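Local coordinates for DUF1254 domain-containing protein (PDB 3U07), which is of unknown function but combines a DUF1254 and a DUF1214 region and probably enters the export pathway through an N-terminal signal sequence, at residues A231-W235 with R287-A293. The protein carries 2 engineered substitutions. Residues are numbered along the deposited sequence.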
ATOM      1  N   ALA A 231     -12.973  -8.166  16.079  1.00 19.86           N
ATOM      2  CA  ALA A 231     -11.820  -8.766  15.424  1.00 23.85           C
ATOM      3  C   ALA A 231     -10.510  -8.596  16.246  1.00 23.95           C
ATOM      4  O   ALA A 231      -9.569  -9.380  16.101  1.00 23.24           O
ATOM      5  CB  ALA A 231     -11.657  -8.194  14.064  1.00 20.75           C
ATOM      6  N   ASP A 232     -10.440  -7.565  17.089  1.00 22.48           N
ATOM      7  CA  ASP A 232      -9.232  -7.305  17.883  1.00 23.65           C
ATOM      8  C   ASP A 232      -9.383  -7.666  19.351  1.00 25.15           C
ATOM      9  O   ASP A 232      -8.587  -7.228  20.182  1.00 21.03           O
ATOM     10  CB  ASP A 232      -8.843  -5.825  17.820  1.00 24.64           C
ATOM     11  CG  ASP A 232      -8.302  -5.410  16.475  1.00 24.94           C
ATOM     12  OD1 ASP A 232      -8.032  -6.292  15.632  1.00 23.84           O
ATOM     13  OD2 ASP A 232      -8.136  -4.188  16.264  1.00 22.40           O
ATOM     14  N   LYS A 233     -10.394  -8.459  19.673  1.00 22.39           N
ATOM     15  CA  LYS A 233     -10.653  -8.832  21.055  1.00 26.83           C
ATOM     16  C   LYS A 233      -9.426  -9.292  21.827  1.00 28.85           C
ATOM     17  O   LYS A 233      -9.228  -8.891  22.973  1.00 24.86           O
ATOM     18  CB  LYS A 233     -11.738  -9.912  21.117  1.00 35.67           C
ATOM     19  CG  LYS A 233     -12.098 -10.317  22.534  1.00 41.17           C
ATOM     20  CD  LYS A 233     -13.267 -11.287  22.570  1.00 49.29           C
ATOM     21  CE  LYS A 233     -13.446 -11.858  23.970  1.00 48.91           C
ATOM     22  NZ  LYS A 233     -13.590 -10.790  24.998  1.00 48.92           N
ATOM     23  N   GLN A 234      -8.602 -10.129  21.210  1.00 26.62           N
ATOM     24  CA  GLN A 234      -7.410 -10.621  21.892  1.00 32.56           C
ATOM     25  C   GLN A 234      -6.536  -9.458  22.359  1.00 38.52           C
ATOM     26  O   GLN A 234      -5.944  -9.509  23.437  1.00 44.57           O
ATOM     27  CB  GLN A 234      -6.604 -11.556  20.981  1.00 38.31           C
ATOM     28  CG  GLN A 234      -6.057 -10.900  19.729  1.00 48.03           C
ATOM     29  CD  GLN A 234      -7.078 -10.808  18.610  1.00 50.30           C
ATOM     30  OE1 GLN A 234      -8.290 -10.865  18.840  1.00 49.26           O
ATOM     31  NE2 GLN A 234      -6.591 -10.651  17.384  1.00 44.81           N
ATOM     32  N   TRP A 235      -6.472  -8.400  21.560  1.00 29.74           N
ATOM     33  CA  TRP A 235      -5.663  -7.239  21.919  1.00 24.38           C
ATOM     34  C   TRP A 235      -6.402  -6.317  22.881  1.00 25.00           C
ATOM     35  O   TRP A 235      -5.834  -5.857  23.871  1.00 25.37           O
ATOM     36  CB  TRP A 235      -5.274  -6.455  20.668  1.00 23.16           C
ATOM     37  CG  TRP A 235      -4.549  -7.272  19.646  1.00 28.18           C
ATOM     38  CD1 TRP A 235      -4.982  -7.586  18.388  1.00 27.89           C
ATOM     39  CD2 TRP A 235      -3.255  -7.866  19.785  1.00 25.63           C
ATOM     40  NE1 TRP A 235      -4.034  -8.337  17.732  1.00 23.34           N
ATOM     41  CE2 TRP A 235      -2.964  -8.523  18.567  1.00 29.68           C
ATOM     42  CE3 TRP A 235      -2.310  -7.906  20.819  1.00 29.59           C
ATOM     43  CZ2 TRP A 235      -1.764  -9.212  18.354  1.00 28.28           C
ATOM     44  CZ3 TRP A 235      -1.116  -8.592  20.608  1.00 35.09           C
ATOM     45  CH2 TRP A 235      -0.856  -9.236  19.381  1.00 31.96           C
ATOM     46  N   ARG A 287      -5.557  -9.988   8.003  1.00 15.36           N
ATOM     47  CA  ARG A 287      -5.821 -10.427   9.378  1.00 20.75           C
ATOM     48  C   ARG A 287      -5.554 -11.941   9.459  1.00 22.21           C
ATOM     49  O   ARG A 287      -5.236 -12.447  10.549  1.00 22.06           O
ATOM     50  CB  ARG A 287      -7.270 -10.150   9.770  1.00 20.57           C
ATOM     51  CG  ARG A 287      -7.537  -8.664   9.972  1.00 21.28           C
ATOM     52  CD  ARG A 287      -8.937  -8.335  10.463  1.00 28.37           C
ATOM     53  NE  ARG A 287      -9.121  -6.891  10.599  1.00 25.75           N
ATOM     54  CZ  ARG A 287      -8.739  -6.164  11.647  1.00 24.65           C
ATOM     55  NH1 ARG A 287      -8.144  -6.734  12.688  1.00 24.77           N
ATOM     56  NH2 ARG A 287      -8.953  -4.856  11.648  1.00 20.42           N
ATOM     57  N   ASP A 288      -5.647 -12.670   8.364  1.00 22.26           N
ATOM     58  CA  ASP A 288      -5.374 -14.074   8.553  1.00 25.56           C
ATOM     59  C   ASP A 288      -3.899 -14.368   8.813  1.00 17.60           C
ATOM     60  O   ASP A 288      -3.559 -15.369   9.440  1.00 23.40           O
ATOM     61  CB  ASP A 288      -5.859 -14.843   7.366  1.00 35.55           C
ATOM     62  CG  ASP A 288      -7.261 -15.363   7.562  1.00 52.99           C
ATOM     63  OD1 ASP A 288      -7.501 -16.012   8.600  1.00 59.92           O
ATOM     64  OD2 ASP A 288      -8.113 -15.154   6.669  1.00 59.26           O
ATOM     65  N   THR A 289      -3.020 -13.509   8.311  1.00 16.27           N
ATOM     66  CA  THR A 289      -1.587 -13.744   8.481  1.00 19.30           C
ATOM     67  C   THR A 289      -0.954 -12.857   9.534  1.00 19.62           C
ATOM     68  O   THR A 289       0.095 -13.186  10.063  1.00 22.52           O
ATOM     69  CB  THR A 289      -0.810 -13.550   7.155  1.00 20.39           C
ATOM     70  OG1 THR A 289      -1.030 -12.224   6.660  1.00 23.33           O
ATOM     71  CG2 THR A 289      -1.256 -14.565   6.111  1.00 20.18           C
ATOM     72  N   LEU A 290      -1.576 -11.730   9.853  1.00 16.53           N
ATOM     73  CA  LEU A 290      -0.978 -10.859  10.859  1.00 16.83           C
ATOM     74  C   LEU A 290      -1.888 -10.515  12.034  1.00 22.39           C
ATOM     75  O   LEU A 290      -1.464  -9.850  12.978  1.00 20.47           O
ATOM     76  CB  LEU A 290      -0.461  -9.580  10.193  1.00 18.15           C
ATOM     77  CG  LEU A 290       0.701  -9.772   9.214  1.00 20.89           C
ATOM     78  CD1 LEU A 290       0.947  -8.482   8.446  1.00 17.36           C
ATOM     79  CD2 LEU A 290       1.957 -10.195   9.976  1.00 17.93           C
ATOM     80  N   GLY A 291      -3.132 -10.978  11.985  1.00 19.28           N
ATOM     81  CA  GLY A 291      -4.059 -10.689  13.064  1.00 23.65           C
ATOM     82  C   GLY A 291      -3.496 -11.003  14.442  1.00 23.70           C
ATOM     83  O   GLY A 291      -3.719 -10.249  15.391  1.00 24.72           O
ATOM     84  N   ASP A 292      -2.763 -12.106  14.559  1.00 19.33           N
ATOM     85  CA  ASP A 292      -2.185 -12.495  15.843  1.00 26.57           C
ATOM     86  C   ASP A 292      -0.677 -12.264  15.938  1.00 27.63           C
ATOM     87  O   ASP A 292      -0.036 -12.727  16.880  1.00 29.00           O
ATOM     88  CB  ASP A 292      -2.505 -13.962  16.127  1.00 31.92           C
ATOM     89  CG  ASP A 292      -3.974 -14.184  16.455  1.00 32.80           C
ATOM     90  OD1 ASP A 292      -4.570 -15.135  15.909  1.00 28.73           O
ATOM     91  OD2 ASP A 292      -4.525 -13.408  17.266  1.00 32.45           O
ATOM     92  N   ALA A 293      -0.117 -11.543  14.972  1.00 24.79           N
ATOM     93  CA  ALA A 293       1.317 -11.265  14.966  1.00 27.50           C
ATOM     94  C   ALA A 293       1.643 -10.161  15.967  1.00 27.36           C
ATOM     95  O   ALA A 293       0.772  -9.361  16.318  1.00 26.04           O
ATOM     96  CB  ALA A 293       1.761 -10.853  13.571  1.00 22.85           C
TER
HETATM   97  O   HOH W   1      -7.864  -9.531  13.286  1.00 29.74           O
HETATM   98  O   HOH W   2      -7.302  -3.421  13.938  1.00 18.08           O
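A salt bridge and an indole-to-carbonyl hydrogen bond, in the helical part of the chain, join the break between helices 228-231 and 233-239 to the short helix 287-290 and the type I beta turn from Leu290 to Ala293. Arg287 comes first along 287-293. Its long, extended side chain sends NH1 to OD1 of Asp232, 3.0 Å away, while the CB of Ala231, small enough to fit over one face of the guanidinium, lies 4.0 Å from NH1 of Arg287. Two waters brace the ion pair. One links Ala231 O to Arg287 NH1, the other Asp232 OD2 to Arg287 NH2. Both charges have further partners, Asp115 for Arg287 and the hydroxyl of Tyr36 for Asp232, so the pair ties the break into a wider polar network. The N of Gly291 bonds back to Arg287 O; a CB here would clash with that same oxygen, so glycine suits this position. Trp235, buried and with its ring meeting that of Tyr36, presents its indole edge to the turn, and its NE1 donates to Gly291 O at 3.0 Å. Asp292 suits the exposed turn, where its carboxylate can meet solvent near Gln234; its backbone C lies 4.0 Å from CZ2 of Trp235. Ala293 closes the turn by donating its N to Leu290 O, and its own O sits 3.3 Å from CZ2 of Trp235.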